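Putative oxidoreductase (Klebsiella pneumoniae subsp. pneumoniae MGH 78578, PDB 3E82) is a putative oxidoreductase of the Gfo/Idh/MocA family that probably uses a nicotinamide dinucleotide bound to its Rossmann domain; its substrate is not known. Local coordinates at residues His154-Arg159 and Met232-Gly237; Gly175-Leu180 and Asp213-Val218. All coordinates share one frame; numbering follows the deposited sequence.

Contact 1: residues His154-Arg159 and Met232-Gly237; sequences HFDRFR and MLVAGG
Phe-158 meets three successive residues of the loop 232-237 with its side chain. CB of Ala-235 sits over one face of the ring, 4.0 Å from the centroid and shifted toward the rim, a CH-pi contact. The backbone N of Val-234 lies at the ring edge, near its plane, while Leu-233 CD2 comes in obliquely to 3.6 Å from Phe-158 CE1. CG of Phe-158 is anti to the backbone N (chi1 -173°), beside the carbonyl carbon, and CD1 of the ring comes 3.4 Å from Ala-235 N. Next to it, CG2 of Val-234 presses on CB of Asp-156 at 3.5 Å. Between Met-232 and Arg-159 the contact is looser: the Met-232 methyl CE, a selenomethionine carbon, stands at the edge of the Arg-159 guanidinium, 4.1 Å from NH1.

The main chains join through a single beta bridge between Phe-158 and Leu-233. In the mixed sheet of the C-terminal alpha/beta domain, 148-156 and 225-231 are parallel neighbours, and the bridge joins the chain just past both strands. Arg-159 N donates to Met-232 O at 2.7 Å. Val-234 N donates to Arg-157 O, a less secure bond because the position of that oxygen is less certain.

Behind this shell, His-154 ND1 gives a straight bond of 2.9 Å to Asp-156 OD2, in the imidazole plane and on the syn side of OD2 but 26° out of the carboxylate plane; His-154 NE2 bonds Glu-152. The second subunit packs against the same loop, with its Asp-246 on Phe-158 and Leu-233 and its His-244 on Val-234.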
ATOM      1  N   HIS B 154       1.658   8.561   3.176  1.00 18.82           N
ATOM      2  CA  HIS B 154       2.642   7.924   4.046  1.00 20.00           C
ATOM      3  C   HIS B 154       3.323   8.811   5.077  1.00 21.62           C
ATOM      4  O   HIS B 154       3.512  10.012   4.879  1.00 20.26           O
ATOM      5  CB  HIS B 154       3.805   7.332   3.232  1.00 20.16           C
ATOM      6  CG  HIS B 154       3.463   6.113   2.438  1.00 20.09           C
ATOM      7  ND1 HIS B 154       4.262   4.990   2.437  1.00 18.08           N
ATOM      8  CD2 HIS B 154       2.440   5.850   1.592  1.00 19.27           C
ATOM      9  CE1 HIS B 154       3.744   4.085   1.626  1.00 20.47           C
ATOM     10  NE2 HIS B 154       2.639   4.583   1.100  1.00 21.88           N
ATOM     11  N   PHE B 155       3.696   8.178   6.180  1.00 22.95           N
ATOM     12  CA  PHE B 155       4.499   8.813   7.208  1.00 26.33           C
ATOM     13  C   PHE B 155       5.511   7.716   7.480  1.00 27.03           C
ATOM     14  O   PHE B 155       5.186   6.715   8.107  1.00 25.41           O
ATOM     15  CB  PHE B 155       3.777   9.099   8.513  1.00 28.50           C
ATOM     16  CG  PHE B 155       4.708   9.635   9.561  1.00 32.59           C
ATOM     17  CD1 PHE B 155       5.013  10.991   9.606  1.00 31.61           C
ATOM     18  CD2 PHE B 155       5.399   8.766  10.406  1.00 33.48           C
ATOM     19  CE1 PHE B 155       5.996  11.475  10.464  1.00 33.15           C
ATOM     20  CE2 PHE B 155       6.388   9.244  11.269  1.00 34.14           C
ATOM     21  CZ  PHE B 155       6.685  10.601  11.294  1.00 33.08           C
ATOM     22  N   ASP B 156       6.728   7.891   6.990  1.00 29.59           N
ATOM     23  CA  ASP B 156       7.753   6.876   7.178  1.00 32.57           C
ATOM     24  C   ASP B 156       9.081   7.508   7.549  1.00 33.14           C
ATOM     25  O   ASP B 156       9.402   8.617   7.127  1.00 34.81           O
ATOM     26  CB  ASP B 156       7.939   6.047   5.894  1.00 34.15           C
ATOM     27  CG  ASP B 156       6.652   5.354   5.435  1.00 38.99           C
ATOM     28  OD1 ASP B 156       5.768   5.111   6.287  1.00 42.82           O
ATOM     29  OD2 ASP B 156       6.526   5.034   4.226  1.00 35.60           O
ATOM     30  N   ARG B 157       9.850   6.796   8.354  1.00 33.60           N
ATOM     31  CA  ARG B 157      11.167   7.260   8.750  1.00 34.03           C
ATOM     32  C   ARG B 157      12.031   6.031   9.006  1.00 32.49           C
ATOM     33  O   ARG B 157      11.525   4.907   9.031  1.00 29.90           O
ATOM     34  CB  ARG B 157      11.062   8.182   9.976  1.00 37.38           C
ATOM     35  CG  ARG B 157      10.361   9.489   9.599  1.00 40.82           C
ATOM     36  CD  ARG B 157      10.402  10.608  10.630  1.00 42.02           C
ATOM     37  NE  ARG B 157       9.617  11.743  10.129  1.00 44.02           N
ATOM     38  CZ  ARG B 157       9.410  12.884  10.785  1.00 46.97           C
ATOM     39  NH1 ARG B 157       9.931  13.073  11.994  1.00 48.74           N
ATOM     40  NH2 ARG B 157       8.673  13.845  10.232  1.00 47.67           N
ATOM     41  N   PHE B 158      13.333   6.231   9.151  1.00 32.12           N
ATOM     42  CA  PHE B 158      14.226   5.107   9.380  1.00 32.99           C
ATOM     43  C   PHE B 158      14.835   5.185  10.766  1.00 34.01           C
ATOM     44  O   PHE B 158      15.720   5.999  11.026  1.00 33.15           O
ATOM     45  CB  PHE B 158      15.328   5.078   8.321  1.00 32.00           C
ATOM     46  CG  PHE B 158      16.190   3.851   8.383  1.00 33.12           C
ATOM     47  CD1 PHE B 158      15.657   2.593   8.111  1.00 32.13           C
ATOM     48  CD2 PHE B 158      17.534   3.950   8.728  1.00 32.93           C
ATOM     49  CE1 PHE B 158      16.454   1.450   8.181  1.00 33.69           C
ATOM     50  CE2 PHE B 158      18.338   2.811   8.800  1.00 34.03           C
ATOM     51  CZ  PHE B 158      17.798   1.563   8.526  1.00 33.70           C
ATOM     52  N   ARG B 159      14.343   4.331  11.652  1.00 35.13           N
ATOM     53  CA  ARG B 159      14.813   4.278  13.023  1.00 37.72           C
ATOM     54  C   ARG B 159      14.813   2.833  13.501  1.00 38.01           C
ATOM     55  O   ARG B 159      13.946   2.412  14.272  1.00 38.51           O
ATOM     56  CB  ARG B 159      13.923   5.155  13.906  1.00 39.18           C
ATOM     57  CG  ARG B 159      14.066   6.637  13.570  1.00 43.70           C
ATOM     58  CD  ARG B 159      13.020   7.512  14.237  1.00 47.87           C
ATOM     59  NE  ARG B 159      13.160   8.907  13.814  1.00 52.81           N
ATOM     60  CZ  ARG B 159      12.271   9.864  14.069  1.00 54.44           C
ATOM     61  NH1 ARG B 159      11.166   9.580  14.750  1.00 55.67           N
ATOM     62  NH2 ARG B 159      12.485  11.106  13.644  1.00 54.57           N
HETATM   63  N   MSE B 232       8.417   2.819  10.861  1.00 24.55           N
HETATM   64  CA  MSE B 232       9.646   3.351  11.440  1.00 27.48           C
HETATM   65  C   MSE B 232      10.873   2.746  10.753  1.00 28.00           C
HETATM   66  O   MSE B 232      12.010   3.040  11.124  1.00 28.16           O
HETATM   67  CB  MSE B 232       9.701   3.043  12.941  1.00 30.59           C
HETATM   68  CG  MSE B 232       8.605   3.725  13.743  1.00 37.37           C
HETATM   69 SE   MSE B 232       8.791   5.645  13.647  1.00 47.13          SE
HETATM   70  CE  MSE B 232       9.387   5.976  15.468  1.00 47.17           C
ATOM     71  N   LEU B 233      10.651   1.900   9.752  1.00 26.75           N
ATOM     72  CA  LEU B 233      11.771   1.284   9.047  1.00 27.02           C
ATOM     73  C   LEU B 233      11.754   1.459   7.544  1.00 24.04           C
ATOM     74  O   LEU B 233      11.533   0.508   6.800  1.00 24.78           O
ATOM     75  CB  LEU B 233      11.862  -0.205   9.365  1.00 28.91           C
ATOM     76  CG  LEU B 233      12.715  -0.575  10.575  1.00 33.18           C
ATOM     77  CD1 LEU B 233      12.921  -2.071  10.574  1.00 34.42           C
ATOM     78  CD2 LEU B 233      14.064   0.139  10.519  1.00 34.31           C
ATOM     79  N   VAL B 234      12.000   2.683   7.103  1.00 24.14           N
ATOM     80  CA  VAL B 234      12.035   2.987   5.682  1.00 23.51           C
ATOM     81  C   VAL B 234      13.274   3.831   5.427  1.00 24.55           C
ATOM     82  O   VAL B 234      13.256   5.046   5.618  1.00 26.24           O
ATOM     83  CB  VAL B 234      10.776   3.772   5.236  1.00 22.89           C
ATOM     84  CG1 VAL B 234      10.865   4.104   3.748  1.00 21.91           C
ATOM     85  CG2 VAL B 234       9.527   2.950   5.512  1.00 19.57           C
ATOM     86  N   ALA B 235      14.355   3.181   5.011  1.00 24.71           N
ATOM     87  CA  ALA B 235      15.606   3.877   4.737  1.00 25.52           C
ATOM     88  C   ALA B 235      15.452   4.796   3.538  1.00 26.54           C
ATOM     89  O   ALA B 235      16.150   5.801   3.433  1.00 28.85           O
ATOM     90  CB  ALA B 235      16.728   2.874   4.490  1.00 26.15           C
ATOM     91  N   GLY B 236      14.533   4.448   2.637  1.00 26.69           N
ATOM     92  CA  GLY B 236      14.295   5.259   1.454  1.00 25.09           C
ATOM     93  C   GLY B 236      13.341   4.595   0.475  1.00 25.98           C
ATOM     94  O   GLY B 236      12.956   3.446   0.663  1.00 24.28           O
ATOM     95  N   GLY B 237      12.930   5.323  -0.558  1.00 26.17           N
ATOM     96  CA  GLY B 237      12.044   4.738  -1.548  1.00 28.06           C
ATOM     97  C   GLY B 237      10.558   5.057  -1.512  1.00 28.66           C
ATOM     98  O   GLY B 237       9.848   4.754  -2.473  1.00 29.06           O
TER

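Contact 2: residues Gly175-Leu180 and Asp213-Val218; sequences GLWFDL and DWAHVV
Trp-177 turns one face of its indole to Val-217, whose CG2 stands 3.6 Å from the centroid of the six-membered ring and 17° off its normal, a CH-pi contact displaced toward the rim. The closest ring atom is CH2, and the two side chains cross at about a right angle. CB of Ala-215 approaches the same indole obliquely, 4.0 Å from CE3. NE1 donates to the carbonyl O of Leu-330 in helix 320-339, which satisfies the buried N-H and helps fix the rotation of the ring.

This is helix-on-sheet packing in the C-terminal alpha/beta domain: the first turn of helix 176-192 lies across strand 214-220, and the axes of the short segments 176-180 and 214-218 cross at -68° and approach to 8.6 Å. Ala-215 and Val-217 point toward the helix, while Trp-214 and His-216 project from the other face of the strand to the second subunit, where His-216 meets its own counterpart.

Asp-213 and Trp-214 both face Ala-203 on the neighbouring strand, a classic beta bulge at the start of 214-220. Asp-213 points its CB away from the helix; its carboxylate is bonded to Leu-205 N and salt-bridged to Arg-206. CG of Leu-176 is anti to the backbone N (chi1 -170°), and one of the two methyls it bears, CD2, meets the bulge 3.3 Å from Asp-213 O.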
ATOM      1  N   GLY B 175       2.243   4.414  20.365  1.00 34.89           N
ATOM      2  CA  GLY B 175       2.137   3.558  19.197  1.00 30.98           C
ATOM      3  C   GLY B 175       2.141   4.441  17.965  1.00 28.66           C
ATOM      4  O   GLY B 175       1.629   5.564  17.994  1.00 25.62           O
ATOM      5  N   LEU B 176       2.715   3.940  16.880  1.00 26.97           N
ATOM      6  CA  LEU B 176       2.805   4.710  15.649  1.00 25.66           C
ATOM      7  C   LEU B 176       1.434   5.124  15.108  1.00 23.75           C
ATOM      8  O   LEU B 176       1.216   6.295  14.793  1.00 21.16           O
ATOM      9  CB  LEU B 176       3.563   3.900  14.593  1.00 26.53           C
ATOM     10  CG  LEU B 176       3.976   4.596  13.300  1.00 26.65           C
ATOM     11  CD1 LEU B 176       5.004   5.670  13.611  1.00 26.97           C
ATOM     12  CD2 LEU B 176       4.574   3.571  12.345  1.00 26.76           C
ATOM     13  N   TRP B 177       0.516   4.164  15.005  1.00 22.19           N
ATOM     14  CA  TRP B 177      -0.821   4.442  14.478  1.00 21.96           C
ATOM     15  C   TRP B 177      -1.501   5.587  15.216  1.00 22.54           C
ATOM     16  O   TRP B 177      -1.949   6.545  14.596  1.00 21.99           O
ATOM     17  CB  TRP B 177      -1.699   3.184  14.546  1.00 19.29           C
ATOM     18  CG  TRP B 177      -3.085   3.357  13.960  1.00 19.70           C
ATOM     19  CD1 TRP B 177      -4.276   3.019  14.552  1.00 19.57           C
ATOM     20  CD2 TRP B 177      -3.423   3.909  12.675  1.00 19.74           C
ATOM     21  NE1 TRP B 177      -5.326   3.328  13.721  1.00 18.87           N
ATOM     22  CE2 TRP B 177      -4.833   3.876  12.564  1.00 18.08           C
ATOM     23  CE3 TRP B 177      -2.674   4.428  11.611  1.00 19.52           C
ATOM     24  CZ2 TRP B 177      -5.508   4.343  11.431  1.00 17.84           C
ATOM     25  CZ3 TRP B 177      -3.351   4.894  10.479  1.00 19.19           C
ATOM     26  CH2 TRP B 177      -4.753   4.847  10.403  1.00 16.52           C
ATOM     27  N   PHE B 178      -1.571   5.489  16.539  1.00 24.15           N
ATOM     28  CA  PHE B 178      -2.206   6.525  17.344  1.00 25.97           C
ATOM     29  C   PHE B 178      -1.541   7.889  17.267  1.00 24.38           C
ATOM     30  O   PHE B 178      -2.217   8.913  17.368  1.00 22.97           O
ATOM     31  CB  PHE B 178      -2.287   6.088  18.808  1.00 29.79           C
ATOM     32  CG  PHE B 178      -3.647   5.607  19.211  1.00 35.63           C
ATOM     33  CD1 PHE B 178      -4.187   4.451  18.652  1.00 37.83           C
ATOM     34  CD2 PHE B 178      -4.402   6.322  20.134  1.00 37.95           C
ATOM     35  CE1 PHE B 178      -5.460   4.012  19.009  1.00 39.50           C
ATOM     36  CE2 PHE B 178      -5.674   5.898  20.498  1.00 39.64           C
ATOM     37  CZ  PHE B 178      -6.205   4.740  19.935  1.00 40.31           C
ATOM     38  N   ASP B 179      -0.225   7.915  17.092  1.00 24.60           N
ATOM     39  CA  ASP B 179       0.478   9.190  17.018  1.00 25.44           C
ATOM     40  C   ASP B 179       0.429   9.857  15.652  1.00 24.86           C
ATOM     41  O   ASP B 179       0.109  11.041  15.546  1.00 24.85           O
ATOM     42  CB  ASP B 179       1.951   9.034  17.421  1.00 29.68           C
ATOM     43  CG  ASP B 179       2.119   8.581  18.860  1.00 33.41           C
ATOM     44  OD1 ASP B 179       1.361   9.052  19.734  1.00 35.54           O
ATOM     45  OD2 ASP B 179       3.025   7.760  19.116  1.00 37.51           O
ATOM     46  N   LEU B 180       0.742   9.103  14.606  1.00 22.39           N
ATOM     47  CA  LEU B 180       0.772   9.677  13.269  1.00 21.75           C
ATOM     48  C   LEU B 180      -0.445   9.395  12.402  1.00 20.05           C
ATOM     49  O   LEU B 180      -0.685  10.103  11.427  1.00 21.38           O
ATOM     50  CB  LEU B 180       2.054   9.227  12.579  1.00 26.42           C
ATOM     51  CG  LEU B 180       3.227   9.673  13.458  1.00 29.39           C
ATOM     52  CD1 LEU B 180       4.315   8.637  13.431  1.00 34.04           C
ATOM     53  CD2 LEU B 180       3.727  11.031  12.999  1.00 29.70           C
ATOM     54  N   ASP B 213       5.057  -0.387  15.051  1.00 26.22           N
ATOM     55  CA  ASP B 213       5.905   0.523  14.283  1.00 24.44           C
ATOM     56  C   ASP B 213       5.635   0.367  12.786  1.00 23.05           C
ATOM     57  O   ASP B 213       6.406   0.835  11.952  1.00 20.99           O
ATOM     58  CB  ASP B 213       7.390   0.251  14.564  1.00 25.05           C
ATOM     59  CG  ASP B 213       7.753  -1.217  14.424  1.00 27.33           C
ATOM     60  OD1 ASP B 213       7.070  -1.944  13.670  1.00 28.73           O
ATOM     61  OD2 ASP B 213       8.733  -1.647  15.063  1.00 28.97           O
ATOM     62  N   TRP B 214       4.542  -0.309  12.460  1.00 20.74           N
ATOM     63  CA  TRP B 214       4.147  -0.524  11.077  1.00 20.45           C
ATOM     64  C   TRP B 214       2.629  -0.541  11.076  1.00 19.78           C
ATOM     65  O   TRP B 214       2.007  -1.357  11.759  1.00 20.11           O
ATOM     66  CB  TRP B 214       4.680  -1.865  10.572  1.00 18.28           C
ATOM     67  CG  TRP B 214       4.480  -2.119   9.095  1.00 16.79           C
ATOM     68  CD1 TRP B 214       5.372  -1.858   8.086  1.00 16.00           C
ATOM     69  CD2 TRP B 214       3.364  -2.775   8.482  1.00 15.88           C
ATOM     70  NE1 TRP B 214       4.884  -2.322   6.890  1.00 14.78           N
ATOM     71  CE2 TRP B 214       3.653  -2.890   7.103  1.00 16.46           C
ATOM     72  CE3 TRP B 214       2.149  -3.281   8.964  1.00 12.98           C
ATOM     73  CZ2 TRP B 214       2.772  -3.492   6.201  1.00 15.04           C
ATOM     74  CZ3 TRP B 214       1.270  -3.879   8.067  1.00 14.44           C
ATOM     75  CH2 TRP B 214       1.589  -3.980   6.699  1.00 15.45           C
ATOM     76  N   ALA B 215       2.032   0.371  10.323  1.00 18.59           N
ATOM     77  CA  ALA B 215       0.584   0.436  10.253  1.00 17.85           C
ATOM     78  C   ALA B 215       0.184   0.638   8.811  1.00 16.85           C
ATOM     79  O   ALA B 215       0.609   1.588   8.152  1.00 17.63           O
ATOM     80  CB  ALA B 215       0.062   1.572  11.115  1.00 18.00           C
ATOM     81  N   HIS B 216      -0.637  -0.278   8.327  1.00 17.04           N
ATOM     82  CA  HIS B 216      -1.108  -0.228   6.965  1.00 15.29           C
ATOM     83  C   HIS B 216      -2.622  -0.282   7.034  1.00 15.75           C
ATOM     84  O   HIS B 216      -3.204  -1.331   7.314  1.00 16.83           O
ATOM     85  CB  HIS B 216      -0.550  -1.420   6.204  1.00 14.80           C
ATOM     86  CG  HIS B 216      -0.683  -1.289   4.726  1.00 13.57           C
ATOM     87  ND1 HIS B 216      -1.608  -2.003   4.002  1.00 16.37           N
ATOM     88  CD2 HIS B 216      -0.066  -0.467   3.849  1.00 11.67           C
ATOM     89  CE1 HIS B 216      -1.558  -1.622   2.740  1.00 13.42           C
ATOM     90  NE2 HIS B 216      -0.631  -0.691   2.619  1.00 16.27           N
ATOM     91  N   VAL B 217      -3.254   0.857   6.766  1.00 15.25           N
ATOM     92  CA  VAL B 217      -4.704   0.982   6.847  1.00 15.06           C
ATOM     93  C   VAL B 217      -5.352   1.406   5.542  1.00 14.99           C
ATOM     94  O   VAL B 217      -4.889   2.333   4.881  1.00 16.71           O
ATOM     95  CB  VAL B 217      -5.079   2.006   7.933  1.00 14.99           C
ATOM     96  CG1 VAL B 217      -6.588   2.204   7.983  1.00 12.90           C
ATOM     97  CG2 VAL B 217      -4.530   1.539   9.278  1.00 15.92           C
ATOM     98  N   VAL B 218      -6.444   0.730   5.189  1.00 14.48           N
ATOM     99  CA  VAL B 218      -7.163   1.028   3.956  1.00 14.16           C
ATOM    100  C   VAL B 218      -8.573   1.509   4.237  1.00 15.31           C
ATOM    101  O   VAL B 218      -9.329   0.853   4.955  1.00 15.29           O
ATOM    102  CB  VAL B 218      -7.256  -0.215   3.036  1.00 13.02           C
ATOM    103  CG1 VAL B 218      -8.015   0.138   1.767  1.00 13.07           C
ATOM    104  CG2 VAL B 218      -5.857  -0.717   2.690  1.00 13.08           C
TER

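In the fold
Contacts 1 and 2 lie about 12 Å apart, centre to centre, and both reach the same mixed sheet of the C-terminal domain; along the chain, contact 2 is nested inside the loop that contact 1 closes. They touch directly. Met-232 N and Asp-213 O, 3.0 Å apart, probably form a hydrogen bond between the loop and the bulged strand start, and Met-232 SE packs 3.8 Å from Leu-176 CD1, linking the loop to the helix. Phe-155 also packs on Leu-180. Arg-206 bridges the two as well, bonding Arg-159 O and Asp-213. Both contacts touch the second subunit, so both lie close to the dimer interface.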